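Local coordinates for protein amine oxidase (Emericella nidulans, PDB 3PGB) that probably oxidises primary amines to aldehydes, using copper and a topaquinone cofactor made from one of its own tyrosines, at residues I221-Q229 with V395-Y406. Numbering follows the deposited sequence.
Sequences IWGIDPLWQ and VQSSVAYLDSYY
D225 OD2 lies in plane at the edge of the Y401 ring, 3.5 Å from CD1, the carboxylate turned 86° to the ring; V399 CG1 sits over one face of that ring, toward the rim. Y401 OH in turn lies at the edge of the W222 indole, near CZ3, while its hydrogen bond goes to Q509. A chi1 of -176° swings the D225 carboxylate away from its own N, toward the Y401 edge and Y406: Y406 OH donates to OD2 at 2.7 Å, on the anti side and tilted out of the carboxylate plane, and a water donates to both OD1 and A400 O. This anchors both carboxylate oxygens. D225 O accepts a nearly straight bond from A400 N (2.7 Å). Beyond the cis peptide that follows, P226 CD rests on A400. W228 NE1 donates to S398 OG (2.9 Å), bent at 134°; that hydroxyl also bonds P394 O. I224 CG2 packs on S398 CB, 3.6 Å away. The chain leaving strand 219-223, outermost in its sheet within this chain, is thus fastened to the enzyme domain on both sides in sequence of D403, the predicted proton acceptor. Strand 400-402 pairs antiparallel with 374-389, W228 is backbone hydrogen-bonded to I235 of strand 235-242, and R571 of the second subunit makes a cation-pi contact with its indole.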
ATOM      1  N   ILE A 221     -34.399  18.092  -7.853  1.00 25.33           N
ATOM      2  CA  ILE A 221     -33.592  18.983  -8.690  1.00 24.78           C
ATOM      3  C   ILE A 221     -32.413  19.569  -7.909  1.00 24.41           C
ATOM      4  O   ILE A 221     -32.599  20.204  -6.864  1.00 24.34           O
ATOM      5  CB  ILE A 221     -34.422  20.165  -9.221  1.00 24.83           C
ATOM      6  CG1 ILE A 221     -35.628  19.670 -10.024  1.00 24.78           C
ATOM      7  CG2 ILE A 221     -33.551  21.082 -10.083  1.00 24.74           C
ATOM      8  CD1 ILE A 221     -36.577  20.776 -10.425  1.00 24.57           C
ATOM      9  N   TRP A 222     -31.206  19.354  -8.422  1.00 23.84           N
ATOM     10  CA  TRP A 222     -30.004  19.989  -7.888  1.00 23.43           C
ATOM     11  C   TRP A 222     -28.858  19.853  -8.880  1.00 23.18           C
ATOM     12  O   TRP A 222     -28.971  19.110  -9.859  1.00 23.12           O
ATOM     13  CB  TRP A 222     -29.616  19.418  -6.520  1.00 23.43           C
ATOM     14  CG  TRP A 222     -29.407  17.937  -6.473  1.00 23.35           C
ATOM     15  CD1 TRP A 222     -30.369  16.978  -6.445  1.00 22.94           C
ATOM     16  CD2 TRP A 222     -28.152  17.248  -6.386  1.00 23.39           C
ATOM     17  NE1 TRP A 222     -29.798  15.735  -6.365  1.00 23.12           N
ATOM     18  CE2 TRP A 222     -28.437  15.870  -6.330  1.00 23.24           C
ATOM     19  CE3 TRP A 222     -26.818  17.663  -6.356  1.00 23.65           C
ATOM     20  CZ2 TRP A 222     -27.439  14.901  -6.256  1.00 23.58           C
ATOM     21  CZ3 TRP A 222     -25.819  16.697  -6.283  1.00 24.29           C
ATOM     22  CH2 TRP A 222     -26.137  15.331  -6.235  1.00 24.02           C
ATOM     23  N   GLY A 223     -27.763  20.567  -8.632  1.00 22.71           N
ATOM     24  CA  GLY A 223     -26.693  20.666  -9.614  1.00 22.52           C
ATOM     25  C   GLY A 223     -25.282  20.853  -9.087  1.00 22.27           C
ATOM     26  O   GLY A 223     -24.723  19.963  -8.447  1.00 22.36           O
ATOM     27  N   ILE A 224     -24.714  22.025  -9.355  1.00 21.94           N
ATOM     28  CA  ILE A 224     -23.266  22.202  -9.311  1.00 21.75           C
ATOM     29  C   ILE A 224     -22.730  22.838  -8.034  1.00 21.76           C
ATOM     30  O   ILE A 224     -23.425  23.599  -7.359  1.00 21.85           O
ATOM     31  CB  ILE A 224     -22.760  23.008 -10.539  1.00 21.50           C
ATOM     32  CG1 ILE A 224     -23.244  24.464 -10.495  1.00 21.52           C
ATOM     33  CG2 ILE A 224     -23.211  22.329 -11.810  1.00 21.30           C
ATOM     34  CD1 ILE A 224     -22.741  25.324 -11.639  1.00 21.42           C
ATOM     35  N   ASP A 225     -21.478  22.498  -7.733  1.00 21.61           N
ATOM     36  CA  ASP A 225     -20.706  23.095  -6.658  1.00 21.57           C
ATOM     37  C   ASP A 225     -19.251  23.098  -7.139  1.00 21.47           C
ATOM     38  O   ASP A 225     -18.697  22.041  -7.440  1.00 21.31           O
ATOM     39  CB  ASP A 225     -20.853  22.263  -5.377  1.00 21.74           C
ATOM     40  CG  ASP A 225     -20.150  22.889  -4.161  1.00 22.01           C
ATOM     41  OD1 ASP A 225     -19.451  23.913  -4.305  1.00 21.74           O
ATOM     42  OD2 ASP A 225     -20.302  22.335  -3.048  1.00 22.08           O
ATOM     43  N   PRO A 226     -18.628  24.286  -7.247  1.00 21.44           N
ATOM     44  CA  PRO A 226     -19.177  25.616  -6.997  1.00 21.41           C
ATOM     45  C   PRO A 226     -20.125  26.066  -8.101  1.00 21.53           C
ATOM     46  O   PRO A 226     -20.210  25.423  -9.150  1.00 21.53           O
ATOM     47  CB  PRO A 226     -17.931  26.499  -6.972  1.00 21.25           C
ATOM     48  CG  PRO A 226     -16.979  25.816  -7.838  1.00 21.00           C
ATOM     49  CD  PRO A 226     -17.221  24.356  -7.681  1.00 21.27           C
ATOM     50  N   LEU A 227     -20.842  27.155  -7.851  1.00 21.61           N
ATOM     51  CA  LEU A 227     -21.639  27.794  -8.885  1.00 21.85           C
ATOM     52  C   LEU A 227     -20.702  28.535  -9.838  1.00 22.19           C
ATOM     53  O   LEU A 227     -19.598  28.932  -9.452  1.00 21.99           O
ATOM     54  CB  LEU A 227     -22.647  28.769  -8.269  1.00 21.87           C
ATOM     55  CG  LEU A 227     -23.663  28.202  -7.276  1.00 21.27           C
ATOM     56  CD1 LEU A 227     -24.549  29.317  -6.734  1.00 20.75           C
ATOM     57  CD2 LEU A 227     -24.495  27.121  -7.928  1.00 20.36           C
ATOM     58  N   TRP A 228     -21.136  28.696 -11.086  1.00 22.67           N
ATOM     59  CA  TRP A 228     -20.328  29.386 -12.094  1.00 23.05           C
ATOM     60  C   TRP A 228     -20.234  30.860 -11.748  1.00 23.35           C
ATOM     61  O   TRP A 228     -21.246  31.493 -11.441  1.00 23.54           O
ATOM     62  CB  TRP A 228     -20.927  29.218 -13.491  1.00 23.07           C
ATOM     63  CG  TRP A 228     -20.585  27.913 -14.160  1.00 23.21           C
ATOM     64  CD1 TRP A 228     -20.069  26.796 -13.577  1.00 22.91           C
ATOM     65  CD2 TRP A 228     -20.788  27.585 -15.538  1.00 23.28           C
ATOM     66  NE1 TRP A 228     -19.917  25.804 -14.506  1.00 22.81           N
ATOM     67  CE2 TRP A 228     -20.354  26.259 -15.719  1.00 22.98           C
ATOM     68  CE3 TRP A 228     -21.294  28.287 -16.638  1.00 22.81           C
ATOM     69  CZ2 TRP A 228     -20.398  25.620 -16.954  1.00 22.51           C
ATOM     70  CZ3 TRP A 228     -21.339  27.651 -17.862  1.00 22.70           C
ATOM     71  CH2 TRP A 228     -20.892  26.330 -18.011  1.00 22.80           C
ATOM     72  N   GLN A 229     -19.016  31.393 -11.806  1.00 23.73           N
ATOM     73  CA  GLN A 229     -18.723  32.749 -11.345  1.00 24.08           C
ATOM     74  C   GLN A 229     -17.899  33.508 -12.388  1.00 24.74           C
ATOM     75  O   GLN A 229     -16.812  34.006 -12.108  1.00 24.40           O
ATOM     76  CB  GLN A 229     -17.992  32.694  -9.994  1.00 23.87           C
ATOM     77  CG  GLN A 229     -18.834  32.117  -8.861  1.00 23.08           C
ATOM     78  CD  GLN A 229     -17.999  31.593  -7.703  1.00 22.35           C
ATOM     79  OE1 GLN A 229     -17.120  32.285  -7.194  1.00 21.45           O
ATOM     80  NE2 GLN A 229     -18.281  30.365  -7.277  1.00 21.80           N
ATOM     81  N   VAL A 395     -23.563  19.546 -15.565  1.00 18.53           N
ATOM     82  CA  VAL A 395     -23.610  19.406 -14.117  1.00 18.39           C
ATOM     83  C   VAL A 395     -22.367  18.660 -13.624  1.00 18.34           C
ATOM     84  O   VAL A 395     -21.598  19.185 -12.807  1.00 18.37           O
ATOM     85  CB  VAL A 395     -24.905  18.706 -13.655  1.00 18.49           C
ATOM     86  CG1 VAL A 395     -24.751  18.140 -12.234  1.00 18.64           C
ATOM     87  CG2 VAL A 395     -26.086  19.683 -13.736  1.00 18.01           C
ATOM     88  N   GLN A 396     -22.165  17.452 -14.136  1.00 18.10           N
ATOM     89  CA  GLN A 396     -21.005  16.646 -13.758  1.00 18.09           C
ATOM     90  C   GLN A 396     -19.695  17.263 -14.202  1.00 17.79           C
ATOM     91  O   GLN A 396     -18.687  17.119 -13.509  1.00 17.61           O
ATOM     92  CB  GLN A 396     -21.111  15.220 -14.309  1.00 18.24           C
ATOM     93  CG  GLN A 396     -22.038  14.335 -13.516  1.00 18.73           C
ATOM     94  CD  GLN A 396     -21.553  14.133 -12.106  1.00 19.19           C
ATOM     95  OE1 GLN A 396     -20.618  13.369 -11.865  1.00 20.30           O
ATOM     96  NE2 GLN A 396     -22.177  14.831 -11.160  1.00 19.40           N
ATOM     97  N   SER A 397     -19.705  17.949 -15.343  1.00 17.52           N
ATOM     98  CA  SER A 397     -18.516  18.671 -15.809  1.00 17.36           C
ATOM     99  C   SER A 397     -18.086  19.760 -14.823  1.00 17.20           C
ATOM    100  O   SER A 397     -16.903  20.029 -14.666  1.00 17.27           O
ATOM    101  CB  SER A 397     -18.759  19.290 -17.190  1.00 17.26           C
ATOM    102  OG  SER A 397     -17.638  20.038 -17.628  1.00 16.73           O
ATOM    103  N   SER A 398     -19.056  20.363 -14.150  1.00 17.24           N
ATOM    104  CA  SER A 398     -18.810  21.531 -13.312  1.00 17.10           C
ATOM    105  C   SER A 398     -18.558  21.215 -11.846  1.00 17.02           C
ATOM    106  O   SER A 398     -18.134  22.098 -11.109  1.00 17.46           O
ATOM    107  CB  SER A 398     -19.998  22.487 -13.406  1.00 17.14           C
ATOM    108  OG  SER A 398     -20.228  22.894 -14.746  1.00 16.78           O
ATOM    109  N   VAL A 399     -18.832  19.989 -11.401  1.00 16.76           N
ATOM    110  CA  VAL A 399     -18.663  19.666  -9.980  1.00 16.43           C
ATOM    111  C   VAL A 399     -17.184  19.620  -9.588  1.00 16.19           C
ATOM    112  O   VAL A 399     -16.382  18.907 -10.194  1.00 16.22           O
ATOM    113  CB  VAL A 399     -19.344  18.339  -9.573  1.00 16.42           C
ATOM    114  CG1 VAL A 399     -18.946  17.957  -8.159  1.00 16.35           C
ATOM    115  CG2 VAL A 399     -20.850  18.461  -9.656  1.00 16.49           C
ATOM    116  N   ALA A 400     -16.838  20.417  -8.585  1.00 15.96           N
ATOM    117  CA  ALA A 400     -15.524  20.376  -7.961  1.00 15.69           C
ATOM    118  C   ALA A 400     -15.714  20.639  -6.468  1.00 15.49           C
ATOM    119  O   ALA A 400     -15.487  21.744  -5.988  1.00 15.12           O
ATOM    120  CB  ALA A 400     -14.597  21.398  -8.590  1.00 15.55           C
ATOM    121  N   TYR A 401     -16.160  19.608  -5.751  1.00 15.53           N
ATOM    122  CA  TYR A 401     -16.448  19.722  -4.324  1.00 15.57           C
ATOM    123  C   TYR A 401     -15.194  20.048  -3.522  1.00 15.66           C
ATOM    124  O   TYR A 401     -14.134  19.467  -3.738  1.00 15.67           O
ATOM    125  CB  TYR A 401     -17.063  18.427  -3.765  1.00 15.47           C
ATOM    126  CG  TYR A 401     -18.467  18.131  -4.244  1.00 15.20           C
ATOM    127  CD1 TYR A 401     -19.494  19.038  -4.039  1.00 15.53           C
ATOM    128  CD2 TYR A 401     -18.770  16.937  -4.877  1.00 14.96           C
ATOM    129  CE1 TYR A 401     -20.771  18.778  -4.469  1.00 15.35           C
ATOM    130  CE2 TYR A 401     -20.049  16.666  -5.312  1.00 15.21           C
ATOM    131  CZ  TYR A 401     -21.048  17.595  -5.103  1.00 15.58           C
ATOM    132  OH  TYR A 401     -22.337  17.354  -5.525  1.00 16.78           O
ATOM    133  N   LEU A 402     -15.341  20.999  -2.609  1.00 15.94           N
ATOM    134  CA  LEU A 402     -14.350  21.292  -1.599  1.00 16.27           C
ATOM    135  C   LEU A 402     -15.065  21.067  -0.274  1.00 16.64           C
ATOM    136  O   LEU A 402     -15.863  21.899   0.159  1.00 16.95           O
ATOM    137  CB  LEU A 402     -13.843  22.726  -1.750  1.00 16.16           C
ATOM    138  CG  LEU A 402     -13.032  22.981  -3.033  1.00 16.10           C
ATOM    139  CD1 LEU A 402     -12.909  24.468  -3.332  1.00 15.15           C
ATOM    140  CD2 LEU A 402     -11.647  22.326  -2.953  1.00 14.85           C
ATOM    141  N   ASP A 403     -14.783  19.926   0.352  1.00 16.94           N
ATOM    142  CA  ASP A 403     -15.645  19.380   1.408  1.00 17.10           C
ATOM    143  C   ASP A 403     -15.692  20.146   2.731  1.00 17.08           C
ATOM    144  O   ASP A 403     -16.641  19.981   3.493  1.00 16.76           O
ATOM    145  CB  ASP A 403     -15.280  17.915   1.685  1.00 17.27           C
ATOM    146  CG  ASP A 403     -15.881  16.961   0.671  1.00 17.62           C
ATOM    147  OD1 ASP A 403     -17.008  17.221   0.189  1.00 18.13           O
ATOM    148  OD2 ASP A 403     -15.227  15.940   0.369  1.00 18.58           O
ATOM    149  N   SER A 404     -14.693  20.976   3.016  1.00 17.22           N
ATOM    150  CA  SER A 404     -14.699  21.719   4.275  1.00 17.36           C
ATOM    151  C   SER A 404     -15.804  22.780   4.298  1.00 17.35           C
ATOM    152  O   SER A 404     -16.147  23.287   5.361  1.00 17.63           O
ATOM    153  CB  SER A 404     -13.335  22.341   4.567  1.00 17.35           C
ATOM    154  OG  SER A 404     -13.082  23.439   3.730  1.00 17.51           O
ATOM    155  N   TYR A 405     -16.356  23.109   3.133  1.00 17.35           N
ATOM    156  CA  TYR A 405     -17.565  23.933   3.047  1.00 17.17           C
ATOM    157  C   TYR A 405     -18.702  23.261   3.819  1.00 17.01           C
ATOM    158  O   TYR A 405     -19.400  23.907   4.601  1.00 17.09           O
ATOM    159  CB  TYR A 405     -17.972  24.133   1.582  1.00 17.29           C
ATOM    160  CG  TYR A 405     -19.296  24.846   1.393  1.00 17.80           C
ATOM    161  CD1 TYR A 405     -19.376  26.234   1.459  1.00 18.32           C
ATOM    162  CD2 TYR A 405     -20.467  24.132   1.148  1.00 18.25           C
ATOM    163  CE1 TYR A 405     -20.592  26.898   1.288  1.00 18.58           C
ATOM    164  CE2 TYR A 405     -21.691  24.792   0.976  1.00 18.93           C
ATOM    165  CZ  TYR A 405     -21.742  26.173   1.053  1.00 18.67           C
ATOM    166  OH  TYR A 405     -22.938  26.830   0.886  1.00 19.29           O
ATOM    167  N   TYR A 406     -18.880  21.963   3.598  1.00 16.80           N
ATOM    168  CA  TYR A 406     -19.893  21.192   4.310  1.00 16.58           C
ATOM    169  C   TYR A 406     -19.377  20.854   5.701  1.00 16.57           C
ATOM    170  O   TYR A 406     -20.147  20.838   6.671  1.00 16.26           O
ATOM    171  CB  TYR A 406     -20.252  19.930   3.528  1.00 16.60           C
ATOM    172  CG  TYR A 406     -20.792  20.237   2.150  1.00 17.15           C
ATOM    173  CD1 TYR A 406     -19.971  20.175   1.029  1.00 17.14           C
ATOM    174  CD2 TYR A 406     -22.123  20.626   1.971  1.00 17.76           C
ATOM    175  CE1 TYR A 406     -20.460  20.474  -0.235  1.00 17.94           C
ATOM    176  CE2 TYR A 406     -22.625  20.922   0.708  1.00 17.78           C
ATOM    177  CZ  TYR A 406     -21.789  20.848  -0.391  1.00 18.45           C
ATOM    178  OH  TYR A 406     -22.275  21.147  -1.652  1.00 19.91           O
TER
HETATM  179  O   HOH W   1     -16.629  23.658  -4.345  1.00 17.44           O